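Local atomic coordinates of metazoan TIR-STING fusion (Crassostrea gigas, PDB entry 6WT6), a protein that joins a TIR domain and a STING ligand-binding domain in one chain, with two copies of the chain making up the assembly. Residues Gly182-Tyr187 and Asp318-Cys323; Asp194-Val199 and Ser324-Ile329; Leu218-Ser223 and Met307-Thr312. One frame throughout, in Å; residues are numbered along the deposited sequence.

Contact 1. Residues Gly182-Tyr187 and Asp318-Cys323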
loop_
_atom_site.group_PDB
_atom_site.type_symbol
_atom_site.label_atom_id
_atom_site.label_comp_id
_atom_site.label_asym_id
_atom_site.label_seq_id
_atom_site.Cartn_x
_atom_site.Cartn_y
_atom_site.Cartn_z
ATOM N N GLY A 182 -3.533 -0.118 -6.686
ATOM C CA GLY A 182 -4.631 0.833 -6.784
ATOM C C GLY A 182 -4.544 1.711 -8.020
ATOM O O GLY A 182 -5.564 2.051 -8.624
ATOM N N TYR A 183 -3.328 2.095 -8.408
ATOM C CA TYR A 183 -3.145 2.897 -9.615
ATOM C C TYR A 183 -3.365 2.054 -10.864
ATOM O O TYR A 183 -3.915 2.542 -11.858
ATOM C CB TYR A 183 -1.748 3.526 -9.599
ATOM C CG TYR A 183 -1.426 4.502 -10.716
ATOM C CD1 TYR A 183 -2.296 5.532 -11.053
ATOM C CD2 TYR A 183 -0.215 4.423 -11.393
ATOM C CE1 TYR A 183 -1.981 6.436 -12.061
ATOM C CE2 TYR A 183 0.111 5.318 -12.394
ATOM C CZ TYR A 183 -0.769 6.319 -12.725
ATOM O OH TYR A 183 -0.424 7.195 -13.728
ATOM N N TYR A 184 -2.963 0.785 -10.817
ATOM C CA TYR A 184 -3.199 -0.166 -11.896
ATOM C C TYR A 184 -4.691 -0.389 -12.124
ATOM O O TYR A 184 -5.242 0.082 -13.124
ATOM C CB TYR A 184 -2.494 -1.488 -11.581
ATOM C CG TYR A 184 -2.679 -2.579 -12.608
ATOM C CD1 TYR A 184 -2.123 -2.472 -13.875
ATOM C CD2 TYR A 184 -3.390 -3.730 -12.300
ATOM C CE1 TYR A 184 -2.281 -3.475 -14.812
ATOM C CE2 TYR A 184 -3.552 -4.742 -13.231
ATOM C CZ TYR A 184 -2.999 -4.610 -14.482
ATOM O OH TYR A 184 -3.159 -5.613 -15.407
ATOM N N TYR A 185 -5.362 -1.084 -11.198
ATOM C CA TYR A 185 -6.761 -1.456 -11.419
ATOM C C TYR A 185 -7.705 -0.265 -11.408
ATOM O O TYR A 185 -8.786 -0.348 -12.000
ATOM C CB TYR A 185 -7.231 -2.481 -10.378
ATOM C CG TYR A 185 -6.872 -3.902 -10.729
ATOM C CD1 TYR A 185 -7.468 -4.542 -11.810
ATOM C CD2 TYR A 185 -5.931 -4.599 -9.990
ATOM C CE1 TYR A 185 -7.133 -5.843 -12.142
ATOM C CE2 TYR A 185 -5.596 -5.895 -10.311
ATOM C CZ TYR A 185 -6.199 -6.508 -11.386
ATOM O OH TYR A 185 -5.854 -7.793 -11.699
ATOM N N GLY A 186 -7.335 0.829 -10.748
ATOM C CA GLY A 186 -8.209 1.982 -10.730
ATOM C C GLY A 186 -8.089 2.897 -11.923
ATOM O O GLY A 186 -8.934 3.780 -12.091
ATOM N N TYR A 187 -7.081 2.702 -12.773
ATOM C CA TYR A 187 -6.801 3.675 -13.824
ATOM C C TYR A 187 -6.038 3.074 -15.000
ATOM O O TYR A 187 -6.566 3.009 -16.115
ATOM C CB TYR A 187 -6.014 4.860 -13.238
ATOM C CG TYR A 187 -5.707 5.962 -14.227
ATOM C CD1 TYR A 187 -6.729 6.705 -14.808
ATOM C CD2 TYR A 187 -4.399 6.274 -14.569
ATOM C CE1 TYR A 187 -6.454 7.721 -15.716
ATOM C CE2 TYR A 187 -4.114 7.295 -15.471
ATOM C CZ TYR A 187 -5.144 8.010 -16.041
ATOM O OH TYR A 187 -4.872 9.018 -16.938
ATOM N N ASP A 318 4.556 -4.763 -16.828
ATOM C CA ASP A 318 5.249 -5.671 -17.737
ATOM C C ASP A 318 4.721 -7.096 -17.652
ATOM O O ASP A 318 4.936 -7.879 -18.581
ATOM C CB ASP A 318 6.754 -5.654 -17.468
ATOM C CG ASP A 318 7.409 -4.382 -17.949
ATOM O OD1 ASP A 318 6.814 -3.701 -18.810
ATOM O OD2 ASP A 318 8.517 -4.059 -17.472
ATOM N N THR A 319 4.039 -7.448 -16.563
ATOM C CA THR A 319 3.378 -8.745 -16.480
ATOM C C THR A 319 2.140 -8.796 -17.370
ATOM O O THR A 319 1.811 -9.856 -17.917
ATOM C CB THR A 319 3.017 -9.039 -15.019
ATOM O OG1 THR A 319 4.178 -9.517 -14.328
ATOM C CG2 THR A 319 1.892 -10.067 -14.906
ATOM N N ASP A 320 1.466 -7.661 -17.549
ATOM C CA ASP A 320 0.221 -7.604 -18.302
ATOM C C ASP A 320 0.533 -7.308 -19.764
ATOM O O ASP A 320 1.003 -6.203 -20.071
ATOM C CB ASP A 320 -0.696 -6.540 -17.716
ATOM C CG ASP A 320 -2.071 -6.533 -18.338
ATOM O OD1 ASP A 320 -2.279 -7.222 -19.358
ATOM O OD2 ASP A 320 -2.952 -5.834 -17.799
ATOM N N PRO A 321 0.283 -8.237 -20.689
ATOM C CA PRO A 321 0.714 -8.019 -22.081
ATOM C C PRO A 321 -0.018 -6.892 -22.793
ATOM O O PRO A 321 0.548 -6.295 -23.717
ATOM C CB PRO A 321 0.446 -9.377 -22.749
ATOM C CG PRO A 321 0.422 -10.361 -21.607
ATOM C CD PRO A 321 -0.201 -9.611 -20.470
ATOM N N GLU A 322 -1.251 -6.581 -22.405
ATOM C CA GLU A 322 -1.996 -5.495 -23.029
ATOM C C GLU A 322 -1.723 -4.139 -22.385
ATOM O O GLU A 322 -2.270 -3.133 -22.848
ATOM C CB GLU A 322 -3.507 -5.795 -22.999
ATOM C CG GLU A 322 -4.117 -5.911 -21.609
ATOM C CD GLU A 322 -5.639 -5.950 -21.633
ATOM O OE1 GLU A 322 -6.221 -6.075 -22.731
ATOM O OE2 GLU A 322 -6.256 -5.850 -20.552
ATOM N N CYS A 323 -0.894 -4.082 -21.340
ATOM C CA CYS A 323 -0.514 -2.823 -20.711
ATOM C C CYS A 323 0.961 -2.485 -20.848
ATOM O O CYS A 323 1.307 -1.301 -20.848
ATOM C CB CYS A 323 -0.872 -2.822 -19.216
ATOM S SG CYS A 323 -2.618 -2.528 -18.853
#
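The hydroxyl of Tyr184 reaches the carboxylate of Asp320, and this polar bond carries most of the contact. Tyr184 OH donates to Asp320 OD2 at 2.4 Å, very short for a hydrogen bond, so the exact length is better not trusted. OD2 lies at the edge of the tyrosine ring, close to its plane, while the carboxylate is turned 72° from that plane. Tyr184 has CG anti to its own nitrogen (chi1 179°), which carries the ring out from the helix toward the 318-323 segment; even the nearest CA atoms, those of Tyr184 and Cys323, are 9.6 Å apart. The same OD2 forms a salt bridge with Lys189, five residues further along the same helix; the lysine also pairs with Glu322 and would be expected to favour a charged carboxylate.

The other carboxylate oxygen works within its own segment. Asp320 is the first residue to leave the helical conformation after helix 299-319, and its OD1 accepts from Glu322 N at 3.3 Å, met from above the carboxylate plane. That is an Asx turn, and it holds the group while OD2 faces the long helix 176-204 of the STING domain.

The apolar part is a sulfur-aromatic contact: Cys323 SG lies 4.2 Å from Tyr184 CE1, oblique to the ring. Leu317 packs against both Tyr184 and Cys323, and Ile316 adds to the tyrosine's surroundings. Next to Tyr184 in sequence, Tyr185 turns a ring face to Tyr184 CD2 and sends its hydroxyl to Thr295 of the second subunit.

Contact 2. Residues Asp194-Val199 and Ser324-Ile329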
loop_
_atom_site.group_PDB
_atom_site.type_symbol
_atom_site.label_atom_id
_atom_site.label_comp_id
_atom_site.label_asym_id
_atom_site.label_seq_id
_atom_site.Cartn_x
_atom_site.Cartn_y
_atom_site.Cartn_z
ATOM N N ASP A 194 -6.117 0.076 -24.829
ATOM C CA ASP A 194 -6.425 0.585 -26.160
ATOM C C ASP A 194 -5.951 2.018 -26.381
ATOM O O ASP A 194 -6.311 2.628 -27.393
ATOM C CB ASP A 194 -7.929 0.482 -26.436
ATOM C CG ASP A 194 -8.361 -0.931 -26.804
ATOM O OD1 ASP A 194 -7.495 -1.730 -27.226
ATOM O OD2 ASP A 194 -9.567 -1.242 -26.679
ATOM N N LEU A 195 -5.135 2.563 -25.475
ATOM C CA LEU A 195 -4.717 3.959 -25.601
ATOM C C LEU A 195 -3.840 4.178 -26.831
ATOM O O LEU A 195 -3.945 5.219 -27.492
ATOM C CB LEU A 195 -3.992 4.401 -24.329
ATOM C CG LEU A 195 -3.453 5.829 -24.215
ATOM C CD1 LEU A 195 -3.607 6.326 -22.787
ATOM C CD2 LEU A 195 -1.989 5.877 -24.621
ATOM N N ASP A 196 -2.975 3.209 -27.158
ATOM C CA ASP A 196 -2.116 3.348 -28.331
ATOM C C ASP A 196 -2.927 3.532 -29.609
ATOM O O ASP A 196 -2.493 4.243 -30.523
ATOM C CB ASP A 196 -1.192 2.136 -28.459
ATOM C CG ASP A 196 -1.951 0.837 -28.702
ATOM O OD1 ASP A 196 -3.108 0.713 -28.241
ATOM O OD2 ASP A 196 -1.382 -0.066 -29.355
ATOM N N LYS A 197 -4.103 2.908 -29.693
ATOM C CA LYS A 197 -4.989 3.154 -30.826
ATOM C C LYS A 197 -5.507 4.586 -30.814
ATOM O O LYS A 197 -5.544 5.252 -31.854
ATOM C CB LYS A 197 -6.156 2.166 -30.809
ATOM C CG LYS A 197 -5.750 0.710 -30.927
ATOM C CD LYS A 197 -6.967 -0.194 -30.889
ATOM C CE LYS A 197 -6.563 -1.656 -30.944
ATOM N NZ LYS A 197 -5.738 -1.961 -32.145
ATOM N N THR A 198 -5.916 5.076 -29.643
ATOM C CA THR A 198 -6.418 6.443 -29.548
ATOM C C THR A 198 -5.346 7.448 -29.944
ATOM O O THR A 198 -5.630 8.434 -30.634
ATOM C CB THR A 198 -6.915 6.716 -28.127
ATOM O OG1 THR A 198 -7.838 5.686 -27.743
ATOM C CG2 THR A 198 -7.618 8.062 -28.049
ATOM N N VAL A 199 -4.102 7.201 -29.525
ATOM C CA VAL A 199 -3.007 8.124 -29.811
ATOM C C VAL A 199 -2.709 8.151 -31.303
ATOM O O VAL A 199 -2.539 9.223 -31.899
ATOM C CB VAL A 199 -1.763 7.741 -28.990
ATOM C CG1 VAL A 199 -0.542 8.513 -29.465
ATOM C CG2 VAL A 199 -2.011 8.000 -27.519
ATOM N N SER A 324 1.840 -3.478 -20.948
ATOM C CA SER A 324 3.252 -3.186 -21.140
ATOM C C SER A 324 3.475 -2.563 -22.512
ATOM O O SER A 324 2.737 -2.824 -23.466
ATOM C CB SER A 324 4.091 -4.452 -20.987
ATOM O OG SER A 324 3.737 -5.414 -21.958
ATOM N N LYS A 325 4.496 -1.713 -22.597
ATOM C CA LYS A 325 4.811 -0.923 -23.784
ATOM C C LYS A 325 3.692 0.042 -24.165
ATOM O O LYS A 325 3.685 0.561 -25.287
ATOM C CB LYS A 325 5.159 -1.819 -24.985
ATOM C CG LYS A 325 6.343 -2.749 -24.764
ATOM C CD LYS A 325 6.596 -3.626 -25.989
ATOM C CE LYS A 325 5.383 -4.501 -26.320
ATOM N NZ LYS A 325 5.649 -5.445 -27.448
ATOM N N LYS A 326 2.740 0.297 -23.267
ATOM C CA LYS A 326 1.696 1.280 -23.528
ATOM C C LYS A 326 1.943 2.605 -22.821
ATOM O O LYS A 326 1.341 3.616 -23.199
ATOM C CB LYS A 326 0.322 0.732 -23.116
ATOM C CG LYS A 326 -0.145 -0.479 -23.927
ATOM C CD LYS A 326 -0.514 -0.100 -25.360
ATOM C CE LYS A 326 -0.831 -1.326 -26.213
ATOM N NZ LYS A 326 -1.889 -2.176 -25.608
ATOM N N CYS A 327 2.811 2.626 -21.816
ATOM C CA CYS A 327 3.156 3.860 -21.137
ATOM C C CYS A 327 4.658 3.892 -20.896
ATOM O O CYS A 327 5.337 2.864 -20.932
ATOM C CB CYS A 327 2.384 4.008 -19.819
ATOM S SG CYS A 327 2.972 2.964 -18.483
ATOM N N LYS A 328 5.174 5.097 -20.667
ATOM C CA LYS A 328 6.582 5.292 -20.344
ATOM C C LYS A 328 6.676 6.160 -19.101
ATOM O O LYS A 328 6.266 7.325 -19.121
ATOM C CB LYS A 328 7.341 5.930 -21.509
ATOM C CG LYS A 328 8.825 6.121 -21.234
ATOM C CD LYS A 328 9.478 4.805 -20.848
ATOM C CE LYS A 328 10.979 4.950 -20.688
ATOM N NZ LYS A 328 11.321 5.951 -19.646
ATOM N N ILE A 329 7.201 5.595 -18.021
ATOM C CA ILE A 329 7.390 6.344 -16.784
ATOM C C ILE A 329 8.662 7.177 -16.914
ATOM O O ILE A 329 9.735 6.646 -17.225
ATOM C CB ILE A 329 7.457 5.409 -15.570
ATOM C CG1 ILE A 329 6.236 4.485 -15.540
ATOM C CG2 ILE A 329 7.527 6.222 -14.289
ATOM C CD1 ILE A 329 6.171 3.595 -14.311
#
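Lys326 lays the end of its aliphatic chain across the carboxylate of Asp196, and that pair makes up most of the contact. The touching is done by carbon: Lys326 CE comes to 3.4 Å from Asp196 OD2, and Lys326 CD lies 3.9 Å from Asp196 CB. Bends at chi2 and chi4 of the lysine swing the chain over to the helix and then turn its ammonium group aside. A lesser van der Waals touch comes from Leu195, whose CD2 approaches the carbonyl oxygen of Lys326 at 4.3 Å.

As for charge, Lys326 NZ stays 4.1 Å from Asp196 OD1, too far for a salt bridge, though the opposite charges should still attract. Each group has a stronger partner elsewhere: Asp196 OD2 pairs with Arg200, one turn on, and Lys326 NZ donates to the carbonyls of Pro193 and Glu322. In an unbroken alpha helix the Pro193 oxygen would accept from the nitrogen of Lys197, but the helix is kinked here and that bond is missing; the Lys326 ammonium gives the oxygen a donor in its stead. Lys197 N turns instead to weak bonds, among them one to Asp196 OD1 at 2.8 Å with a poor angle of 123°. Asp196 CG sits between the backbone nitrogen and the carbonyl carbon (chi1 64°), which keeps the carboxylate close to the backbone.

In the fold, Lys326 stands just before strand 327-332, an outermost strand of the mixed sheet within this chain, and the contact sets the loop leading into that strand against the kinked stretch of helix 176-204. Leu195 and Val199 turn to the neighbouring strand 212-221, packing on Leu216 and Met212, and Val199 also meets Leu243 of strand 238-243.

Contact 3. Residues Leu218-Ser223 and Met307-Thr312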
loop_
_atom_site.group_PDB
_atom_site.type_symbol
_atom_site.label_atom_id
_atom_site.label_comp_id
_atom_site.label_asym_id
_atom_site.label_seq_id
_atom_site.Cartn_x
_atom_site.Cartn_y
_atom_site.Cartn_z
ATOM N N LEU A 218 4.319 9.117 -18.298
ATOM C CA LEU A 218 3.923 9.330 -16.913
ATOM C C LEU A 218 5.103 9.931 -16.165
ATOM O O LEU A 218 6.179 9.325 -16.101
ATOM C CB LEU A 218 3.482 8.018 -16.265
ATOM C CG LEU A 218 2.319 7.280 -16.925
ATOM C CD1 LEU A 218 2.222 5.875 -16.367
ATOM C CD2 LEU A 218 1.010 8.044 -16.721
ATOM N N PHE A 219 4.904 11.118 -15.602
ATOM C CA PHE A 219 6.000 11.903 -15.053
ATOM C C PHE A 219 6.131 11.658 -13.557
ATOM O O PHE A 219 5.143 11.719 -12.818
ATOM C CB PHE A 219 5.804 13.387 -15.362
ATOM C CG PHE A 219 5.988 13.712 -16.815
ATOM C CD1 PHE A 219 7.242 14.019 -17.316
ATOM C CD2 PHE A 219 4.915 13.664 -17.691
ATOM C CE1 PHE A 219 7.417 14.297 -18.660
ATOM C CE2 PHE A 219 5.086 13.943 -19.035
ATOM C CZ PHE A 219 6.337 14.258 -19.520
ATOM N N PHE A 220 7.362 11.389 -13.127
ATOM C CA PHE A 220 7.675 10.951 -11.768
ATOM C C PHE A 220 8.809 11.834 -11.258
ATOM O O PHE A 220 9.982 11.437 -11.289
ATOM C CB PHE A 220 8.055 9.465 -11.765
ATOM C CG PHE A 220 8.036 8.808 -10.406
ATOM C CD1 PHE A 220 8.447 9.486 -9.265
ATOM C CD2 PHE A 220 7.621 7.491 -10.280
ATOM C CE1 PHE A 220 8.431 8.865 -8.026
ATOM C CE2 PHE A 220 7.605 6.865 -9.048
ATOM C CZ PHE A 220 8.008 7.553 -7.918
ATOM N N PRO A 221 8.496 13.043 -10.795
ATOM C CA PRO A 221 9.531 13.885 -10.183
ATOM C C PRO A 221 10.033 13.269 -8.887
ATOM O O PRO A 221 9.256 12.739 -8.090
ATOM C CB PRO A 221 8.804 15.211 -9.929
ATOM C CG PRO A 221 7.361 14.823 -9.808
ATOM C CD PRO A 221 7.173 13.691 -10.781
ATOM N N GLN A 222 11.353 13.354 -8.674
ATOM C CA GLN A 222 11.952 12.703 -7.511
ATOM C C GLN A 222 11.412 13.264 -6.202
ATOM O O GLN A 222 11.321 12.538 -5.207
ATOM C CB GLN A 222 13.474 12.840 -7.550
ATOM C CG GLN A 222 14.176 12.160 -6.384
ATOM C CD GLN A 222 15.684 12.242 -6.480
ATOM O OE1 GLN A 222 16.226 12.808 -7.426
ATOM N NE2 GLN A 222 16.371 11.676 -5.496
ATOM N N SER A 223 11.064 14.550 -6.170
ATOM C CA SER A 223 10.509 15.108 -4.943
ATOM C C SER A 223 9.087 14.638 -4.686
ATOM O O SER A 223 8.565 14.886 -3.592
ATOM C CB SER A 223 10.531 16.633 -4.989
ATOM O OG SER A 223 9.479 17.117 -5.805
ATOM N N MET A 307 10.758 4.459 -4.862
ATOM C CA MET A 307 11.420 3.515 -5.761
ATOM C C MET A 307 10.828 2.113 -5.652
ATOM O O MET A 307 10.809 1.375 -6.643
ATOM C CB MET A 307 12.928 3.465 -5.492
ATOM C CG MET A 307 13.666 4.758 -5.831
ATOM S SD MET A 307 13.034 5.548 -7.329
ATOM C CE MET A 307 13.692 4.490 -8.588
ATOM N N ARG A 308 10.363 1.723 -4.464
ATOM C CA ARG A 308 9.605 0.486 -4.335
ATOM C C ARG A 308 8.304 0.569 -5.119
ATOM O O ARG A 308 7.940 -0.372 -5.834
ATOM C CB ARG A 308 9.329 0.183 -2.863
ATOM C CG ARG A 308 10.521 -0.337 -2.095
ATOM C CD ARG A 308 10.222 -0.334 -0.613
ATOM N NE ARG A 308 11.273 -0.985 0.159
ATOM C CZ ARG A 308 11.325 -0.993 1.484
ATOM N NH1 ARG A 308 10.384 -0.378 2.189
ATOM N NH2 ARG A 308 12.318 -1.614 2.104
ATOM N N PHE A 309 7.591 1.693 -4.993
ATOM C CA PHE A 309 6.399 1.911 -5.804
ATOM C C PHE A 309 6.732 1.839 -7.288
ATOM O O PHE A 309 6.040 1.168 -8.065
ATOM C CB PHE A 309 5.767 3.262 -5.462
ATOM C CG PHE A 309 4.804 3.764 -6.513
ATOM C CD1 PHE A 309 3.559 3.163 -6.685
ATOM C CD2 PHE A 309 5.142 4.828 -7.331
ATOM C CE1 PHE A 309 2.674 3.627 -7.647
ATOM C CE2 PHE A 309 4.262 5.292 -8.296
ATOM C CZ PHE A 309 3.025 4.688 -8.456
ATOM N N TYR A 310 7.797 2.534 -7.693
ATOM C CA TYR A 310 8.221 2.543 -9.089
ATOM C C TYR A 310 8.513 1.134 -9.585
ATOM O O TYR A 310 8.097 0.750 -10.684
ATOM C CB TYR A 310 9.451 3.448 -9.221
ATOM C CG TYR A 310 10.057 3.555 -10.599
ATOM C CD1 TYR A 310 9.340 4.091 -11.658
ATOM C CD2 TYR A 310 11.365 3.158 -10.829
ATOM C CE1 TYR A 310 9.903 4.200 -12.912
ATOM C CE2 TYR A 310 11.936 3.264 -12.077
ATOM C CZ TYR A 310 11.201 3.787 -13.115
ATOM O OH TYR A 310 11.767 3.893 -14.363
ATOM N N LEU A 311 9.203 0.338 -8.770
ATOM C CA LEU A 311 9.529 -1.030 -9.150
ATOM C C LEU A 311 8.285 -1.915 -9.197
ATOM O O LEU A 311 8.135 -2.738 -10.109
ATOM C CB LEU A 311 10.557 -1.590 -8.171
ATOM C CG LEU A 311 10.980 -3.051 -8.281
ATOM C CD1 LEU A 311 11.463 -3.360 -9.688
ATOM C CD2 LEU A 311 12.072 -3.336 -7.258
ATOM N N THR A 312 7.385 -1.765 -8.222
ATOM C CA THR A 312 6.202 -2.619 -8.181
ATOM C C THR A 312 5.262 -2.316 -9.342
ATOM O O THR A 312 4.695 -3.234 -9.947
ATOM C CB THR A 312 5.473 -2.451 -6.848
ATOM O OG1 THR A 312 6.384 -2.688 -5.769
ATOM C CG2 THR A 312 4.319 -3.441 -6.753
#
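Phe220 pushes its ring from strand 212-221 against two consecutive aromatic residues of helix 299-319, Phe309 and Tyr310. The tight spot is Phe220 CE2, which lies 3.6 Å from Phe309 CD2 and 3.9 Å from Tyr310 CB. It meets Phe309 at the edge of that ring, near its plane, with the two ring planes 48° apart. Toward Tyr310 the planes are nearly perpendicular, at 89°, but the rings meet obliquely, in neither a stack nor an edge-to-face pair. Phe220 has CG anti to its backbone nitrogen (chi1 -164°), which extends the ring from the strand to the helix. Phe331 of the adjoining strand adds a fourth ring to this buried aromatic cluster of the STING domain, which borders the second subunit at Tyr310.

Packing slackens toward Met307, whose SD stays 5.4 Å from Phe220 CZ, and toward Gln222 and Ser223, where the strand gives way to a partly exposed loop. The hydroxyl of Tyr310 hydrogen-bonds to Asp79 of the second subunit, and Met307 packs on Val78 there. Between the two segments themselves the meeting is wholly apolar, so cohesion rests on ring shape and dispersion rather than on directional bonds.

Overall arrangement
All three contacts belong to the STING part of the chain and share its elements in pairs: contacts 1 and 2 both use helix 176-204, contacts 1 and 3 both use helix 299-319, and contacts 2 and 3 meet in neighbouring parallel strands. The centres of contacts 1 and 2 are about 11 Å apart, and those of contacts 2 and 3 about 18 Å. Contacts 2 and 3 are joined by a probable hydrogen bond from Leu218 N to Lys328 O (2.8 Å), with Ile329 packed on Tyr310. Tyr183 touches Leu218 between contacts 1 and 3. Those two also reach the second subunit, whereas contact 2 meets no other chain of the assembly.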